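Local coordinates for transketolase (Campylobacter jejuni, PDB 3L84), which belongs to the transketolase family of thiamine diphosphate-binding proteins, with two thiamine diphosphate-binding-type domains followed by a C-terminal domain, and forms a dimer of identical subunits, at residues A[454-459]-A[600-605]; A[458-463]-A[589-594]. One frame throughout, in Å; residues are numbered along the deposited sequence.

Contact 1: residues A[454-459]-A[600-605]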
loop_
_atom_site.group_PDB
_atom_site.type_symbol
_atom_site.label_atom_id
_atom_site.label_comp_id
_atom_site.label_asym_id
_atom_site.label_seq_id
_atom_site.Cartn_x
_atom_site.Cartn_y
_atom_site.Cartn_z
ATOM N N GLN A 454 -13.368 0.479 -8.358
ATOM C CA GLN A 454 -13.143 0.655 -9.787
ATOM C C GLN A 454 -11.792 1.239 -10.001
ATOM O O GLN A 454 -11.579 2.418 -9.677
ATOM C CB GLN A 454 -14.217 1.530 -10.393
ATOM C CG GLN A 454 -15.587 0.804 -10.444
ATOM C CD GLN A 454 -16.756 1.716 -10.701
ATOM O OE1 GLN A 454 -16.603 2.930 -10.693
ATOM N NE2 GLN A 454 -17.938 1.162 -10.934
ATOM N N PRO A 455 -10.836 0.480 -10.542
ATOM C CA PRO A 455 -9.532 1.023 -10.841
ATOM C C PRO A 455 -9.574 2.188 -11.821
ATOM O O PRO A 455 -10.459 2.264 -12.680
ATOM C CB PRO A 455 -8.795 -0.160 -11.476
ATOM C CG PRO A 455 -9.474 -1.343 -10.939
ATOM C CD PRO A 455 -10.919 -0.958 -10.851
ATOM N N ILE A 456 -8.669 3.138 -11.617
ATOM C CA ILE A 456 -8.510 4.294 -12.516
ATOM C C ILE A 456 -7.029 4.531 -12.782
ATOM O O ILE A 456 -6.603 4.613 -13.948
ATOM C CB ILE A 456 -9.164 5.591 -11.923
ATOM C CG1 ILE A 456 -10.662 5.427 -11.683
ATOM C CG2 ILE A 456 -8.858 6.803 -12.813
ATOM C CD1 ILE A 456 -11.539 5.343 -12.932
ATOM N N GLU A 457 -6.240 4.630 -11.725
ATOM C CA GLU A 457 -4.828 5.035 -11.779
ATOM C C GLU A 457 -3.825 3.877 -11.679
ATOM O O GLU A 457 -2.614 4.093 -11.805
ATOM C CB GLU A 457 -4.513 6.066 -10.685
ATOM C CG GLU A 457 -4.553 5.579 -9.254
ATOM C CD GLU A 457 -5.927 5.557 -8.572
ATOM O OE1 GLU A 457 -6.976 5.267 -9.220
ATOM O OE2 GLU A 457 -5.979 5.754 -7.329
ATOM N N GLN A 458 -4.314 2.661 -11.449
ATOM C CA GLN A 458 -3.411 1.555 -11.164
ATOM C C GLN A 458 -2.607 1.099 -12.360
ATOM O O GLN A 458 -1.470 0.647 -12.194
ATOM C CB GLN A 458 -4.184 0.404 -10.524
ATOM C CG GLN A 458 -4.698 0.714 -9.116
ATOM C CD GLN A 458 -5.853 1.703 -9.089
ATOM O OE1 GLN A 458 -6.683 1.715 -9.992
ATOM N NE2 GLN A 458 -5.947 2.504 -8.037
ATOM N N LEU A 459 -3.175 1.145 -13.557
ATOM C CA LEU A 459 -2.419 0.802 -14.751
ATOM C C LEU A 459 -1.218 1.729 -14.875
ATOM O O LEU A 459 -0.100 1.288 -15.195
ATOM C CB LEU A 459 -3.350 0.888 -15.952
ATOM C CG LEU A 459 -3.039 0.210 -17.246
ATOM C CD1 LEU A 459 -2.743 -1.293 -17.032
ATOM C CD2 LEU A 459 -4.239 0.362 -18.169
ATOM N N TYR A 600 -8.302 9.030 -24.975
ATOM C CA TYR A 600 -9.691 8.915 -24.610
ATOM C C TYR A 600 -9.776 7.933 -23.454
ATOM O O TYR A 600 -9.803 6.734 -23.642
ATOM C CB TYR A 600 -10.492 8.407 -25.806
ATOM C CG TYR A 600 -11.992 8.557 -25.728
ATOM C CD1 TYR A 600 -12.602 9.738 -26.072
ATOM C CD2 TYR A 600 -12.798 7.510 -25.321
ATOM C CE1 TYR A 600 -13.964 9.880 -26.043
ATOM C CE2 TYR A 600 -14.161 7.652 -25.294
ATOM C CZ TYR A 600 -14.731 8.840 -25.662
ATOM O OH TYR A 600 -16.102 9.040 -25.654
ATOM N N GLY A 601 -9.778 8.504 -22.246
ATOM C CA GLY A 601 -9.702 7.732 -21.025
ATOM C C GLY A 601 -10.723 8.191 -20.020
ATOM O O GLY A 601 -11.780 8.736 -20.375
ATOM N N ILE A 602 -10.389 8.010 -18.740
ATOM C CA ILE A 602 -11.226 8.438 -17.638
ATOM C C ILE A 602 -10.370 9.316 -16.731
ATOM O O ILE A 602 -9.306 8.848 -16.287
ATOM C CB ILE A 602 -11.779 7.223 -16.867
ATOM C CG1 ILE A 602 -12.495 6.253 -17.771
ATOM C CG2 ILE A 602 -12.669 7.693 -15.684
ATOM C CD1 ILE A 602 -12.848 4.938 -17.052
ATOM N N GLU A 603 -10.849 10.476 -16.393
ATOM C CA GLU A 603 -10.065 11.447 -15.589
ATOM C C GLU A 603 -10.577 11.572 -14.167
ATOM O O GLU A 603 -9.921 12.228 -13.341
ATOM C CB GLU A 603 -10.046 12.792 -16.286
ATOM C CG GLU A 603 -9.280 12.759 -17.580
ATOM C CD GLU A 603 -9.219 14.121 -18.221
ATOM O OE1 GLU A 603 -8.192 14.821 -18.035
ATOM O OE2 GLU A 603 -10.222 14.513 -18.880
ATOM N N SER A 604 -11.733 11.020 -13.866
ATOM C CA SER A 604 -12.372 11.097 -12.562
ATOM C C SER A 604 -12.390 9.719 -11.926
ATOM O O SER A 604 -12.010 8.737 -12.543
ATOM C CB SER A 604 -13.806 11.635 -12.721
ATOM O OG SER A 604 -14.630 10.686 -13.346
ATOM N N PHE A 605 -12.909 9.632 -10.711
ATOM C CA PHE A 605 -13.317 8.358 -10.154
ATOM C C PHE A 605 -14.590 7.847 -10.831
ATOM O O PHE A 605 -15.254 8.592 -11.585
ATOM C CB PHE A 605 -13.458 8.388 -8.648
ATOM C CG PHE A 605 -12.151 8.609 -7.932
ATOM C CD1 PHE A 605 -11.181 7.615 -7.925
ATOM C CD2 PHE A 605 -11.886 9.779 -7.241
ATOM C CE1 PHE A 605 -9.972 7.781 -7.253
ATOM C CE2 PHE A 605 -10.676 9.970 -6.588
ATOM C CZ PHE A 605 -9.711 8.956 -6.596
#

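Contact 2: residues A[458-463]-A[589-594]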
loop_
_atom_site.group_PDB
_atom_site.type_symbol
_atom_site.label_atom_id
_atom_site.label_comp_id
_atom_site.label_asym_id
_atom_site.label_seq_id
_atom_site.Cartn_x
_atom_site.Cartn_y
_atom_site.Cartn_z
ATOM N N GLN A 458 -4.314 2.661 -11.449
ATOM C CA GLN A 458 -3.411 1.555 -11.164
ATOM C C GLN A 458 -2.607 1.099 -12.360
ATOM O O GLN A 458 -1.470 0.647 -12.194
ATOM C CB GLN A 458 -4.184 0.404 -10.524
ATOM C CG GLN A 458 -4.698 0.714 -9.116
ATOM C CD GLN A 458 -5.853 1.703 -9.089
ATOM O OE1 GLN A 458 -6.683 1.715 -9.992
ATOM N NE2 GLN A 458 -5.947 2.504 -8.037
ATOM N N LEU A 459 -3.175 1.145 -13.557
ATOM C CA LEU A 459 -2.419 0.802 -14.751
ATOM C C LEU A 459 -1.218 1.729 -14.875
ATOM O O LEU A 459 -0.100 1.288 -15.195
ATOM C CB LEU A 459 -3.350 0.888 -15.952
ATOM C CG LEU A 459 -3.039 0.210 -17.246
ATOM C CD1 LEU A 459 -2.743 -1.293 -17.032
ATOM C CD2 LEU A 459 -4.239 0.362 -18.169
ATOM N N SER A 460 -1.379 3.014 -14.612
ATOM C CA SER A 460 -0.260 3.963 -14.667
ATOM C C SER A 460 0.837 3.580 -13.675
ATOM O O SER A 460 2.016 3.648 -13.980
ATOM C CB SER A 460 -0.688 5.388 -14.392
ATOM O OG SER A 460 -1.509 5.917 -15.405
ATOM N N THR A 461 0.455 3.225 -12.451
ATOM C CA THR A 461 1.404 2.803 -11.431
ATOM C C THR A 461 2.238 1.623 -11.881
ATOM O O THR A 461 3.469 1.677 -11.800
ATOM C CB THR A 461 0.710 2.436 -10.141
ATOM O OG1 THR A 461 0.031 3.594 -9.632
ATOM C CG2 THR A 461 1.657 1.876 -9.086
ATOM N N PHE A 462 1.588 0.563 -12.352
ATOM C CA PHE A 462 2.322 -0.624 -12.742
ATOM C C PHE A 462 3.169 -0.407 -13.991
ATOM O O PHE A 462 4.283 -0.932 -14.064
ATOM C CB PHE A 462 1.397 -1.855 -12.814
ATOM C CG PHE A 462 1.239 -2.485 -11.501
ATOM C CD1 PHE A 462 0.423 -1.964 -10.553
ATOM C CD2 PHE A 462 1.976 -3.638 -11.222
ATOM C CE1 PHE A 462 0.388 -2.558 -9.236
ATOM C CE2 PHE A 462 1.907 -4.226 -9.991
ATOM C CZ PHE A 462 1.166 -3.668 -8.999
ATOM N N ARG A 463 2.705 0.384 -14.937
ATOM C CA ARG A 463 3.516 0.701 -16.093
ATOM C C ARG A 463 4.702 1.546 -15.710
ATOM O O ARG A 463 5.804 1.318 -16.249
ATOM C CB ARG A 463 2.695 1.390 -17.160
ATOM C CG ARG A 463 1.695 0.449 -17.800
ATOM C CD ARG A 463 0.797 1.201 -18.735
ATOM N NE ARG A 463 -0.083 0.302 -19.484
ATOM C CZ ARG A 463 -1.148 0.706 -20.135
ATOM N NH1 ARG A 463 -1.561 1.960 -20.037
ATOM N NH2 ARG A 463 -1.873 -0.194 -20.809
ATOM N N SER A 589 -4.737 7.155 -18.003
ATOM C CA SER A 589 -3.438 6.655 -18.491
ATOM C C SER A 589 -2.768 7.678 -19.468
ATOM O O SER A 589 -2.643 7.528 -20.689
ATOM C CB SER A 589 -3.521 5.201 -18.988
ATOM O OG SER A 589 -4.693 4.978 -19.760
ATOM N N ASN A 590 -2.266 8.753 -18.865
ATOM C CA ASN A 590 -1.571 9.774 -19.580
ATOM C C ASN A 590 -0.267 9.284 -20.186
ATOM O O ASN A 590 0.242 9.892 -21.111
ATOM C CB ASN A 590 -1.271 10.999 -18.698
ATOM C CG ASN A 590 -2.468 11.929 -18.506
ATOM O OD1 ASN A 590 -2.584 12.596 -17.460
ATOM N ND2 ASN A 590 -3.302 12.040 -19.499
ATOM N N GLU A 591 0.286 8.174 -19.704
ATOM C CA GLU A 591 1.447 7.591 -20.353
ATOM C C GLU A 591 1.198 7.244 -21.812
ATOM O O GLU A 591 2.148 7.128 -22.591
ATOM C CB GLU A 591 1.961 6.372 -19.570
ATOM C CG GLU A 591 1.025 5.159 -19.524
ATOM C CD GLU A 591 -0.014 5.164 -18.422
ATOM O OE1 GLU A 591 -0.205 6.177 -17.724
ATOM O OE2 GLU A 591 -0.682 4.120 -18.267
ATOM N N LEU A 592 -0.067 7.048 -22.196
ATOM C CA LEU A 592 -0.383 6.786 -23.590
ATOM C C LEU A 592 0.021 7.904 -24.525
ATOM O O LEU A 592 0.211 7.631 -25.710
ATOM C CB LEU A 592 -1.860 6.487 -23.747
ATOM C CG LEU A 592 -2.408 5.175 -23.185
ATOM C CD1 LEU A 592 -3.879 4.999 -23.583
ATOM C CD2 LEU A 592 -1.647 4.015 -23.667
ATOM N N TYR A 593 0.209 9.116 -24.023
ATOM C CA TYR A 593 0.712 10.185 -24.889
ATOM C C TYR A 593 2.123 9.945 -25.399
ATOM O O TYR A 593 2.539 10.615 -26.325
ATOM C CB TYR A 593 0.637 11.524 -24.153
ATOM C CG TYR A 593 -0.750 12.142 -24.019
ATOM C CD1 TYR A 593 -1.384 12.705 -25.140
ATOM C CD2 TYR A 593 -1.425 12.134 -22.840
ATOM C CE1 TYR A 593 -2.645 13.293 -25.033
ATOM C CE2 TYR A 593 -2.692 12.723 -22.733
ATOM C CZ TYR A 593 -3.274 13.312 -23.833
ATOM O OH TYR A 593 -4.526 13.876 -23.701
ATOM N N LYS A 594 2.878 8.975 -24.863
ATOM C CA LYS A 594 4.142 8.576 -25.460
ATOM C C LYS A 594 3.920 8.133 -26.909
ATOM O O LYS A 594 4.777 8.381 -27.766
ATOM C CB LYS A 594 4.804 7.494 -24.629
ATOM C CG LYS A 594 6.126 7.073 -25.149
ATOM C CD LYS A 594 6.897 6.201 -24.180
ATOM C CE LYS A 594 8.235 5.779 -24.797
ATOM N NZ LYS A 594 9.166 5.184 -23.783
#

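Contact 1: residues A[454-459]-A[600-605]
Ile-456 carries this buried loop-to-loop junction, where the lead-in to helix 458-464 of the pyrimidine-binding domain meets the segment leaving strand 598-600 of the C-terminal domain. Its longer branch reaches across to Ile-602, and CD1 of Ile-456 lies 3.8 Å from CG2 of Ile-602, the two side chains crossing at about a right angle. In Ile-456, CG1 lies anti to the carbonyl carbon (chi1 -60°), and CG2 takes the position anti to the backbone N. The two branches and CD1 gather round one carbonyl oxygen: Ser-604 O is 3.4 Å from CD1 of Ile-456 and 3.7 Å from CG2 of the same residue. This oxygen is buried by the contact and has no hydrogen-bonding partner in the model. On the flank, CG1 of Ile-456 approaches CD1 of the Phe-605 ring obliquely at 4.4 Å. OE1 of Glu-457 also comes obliquely to that ring, at its CE1, while OE2 of the same carboxylate is engaged in salt bridges with Lys-422 and Arg-426 of the second subunit, which also packs Leu-430 against Phe-605. Backbone hydrogen bonds from Ile-456 to His-588 and from Ile-602 to Ala-587 tie both segments to the same neighbouring loop. The amide of Ile-456 is held by the side chain of Gln-458: Ile-456 N donates to OE1 of Gln-458 at 2.9 Å, in the plane of the side-chain carbonyl and with a bent N-H...O angle of 139°.

Contact 2: residues A[458-463]-A[589-594]
An interdomain polar bridge joins the short helix 458-464, in the pyrimidine-binding domain, to the 3-10 segment 590-594 of the C-terminal domain, with the Glu-591 carboxylate between Ser-460 and Arg-463. The two oxygens divide the work. OG of Ser-460 lies 2.7 Å from OE1 of Glu-591, within hydrogen-bonding range of both it and His-588 O, and its one proton can serve only one of them at a time. OE2 of Glu-591 forms a salt bridge with NH1 of Arg-463 at 2.9 Å, nearly straight at 161°. The nitrogen meets OE2 on its anti side, and the oxygen lies near the guanidinium plane, yet the two flat groups are steeply turned, 77° apart. The Arg-463 chain runs extended from CG to NE, and its CD lies 3.3 Å from OE2 of Glu-591. One guanidinium face is covered by Leu-459, whose CG sits 3.5 Å above the plane over its centre. NH2 of Arg-463 has a second salt bridge to Glu-585, whose other oxygen, OE1, is hydrogen-bonded to Ser-589 OG, so two acidic groups probably balance this buried cation. The arrangement is a buried interdomain salt bridge between a helix arginine and a C-terminal-domain glutamate.

Contacts 1 and 2 follow one another along helix 458-464 and its lead-in, their centres 10 Å apart, and both join the pyrimidine-binding domain to the C-terminal domain. They differ in chemistry: 454-459 with 600-605 is mainly apolar, whereas 458-463 with 589-594 turns on charge. His-588 connects them, being backbone-bonded to Ile-456 and lying within hydrogen-bonding range of Ser-460. Contact 1 borders the second subunit, and so does contact 2, where Thr-461 OG1 is hydrogen-bonded to its counterpart Thr-461 of that subunit. The helix and its lead-in thus touch both the C-terminal domain and the dimer partner. The centre of contact 1 lies about 26 Å from the chain centre, that of contact 2 about 22 Å.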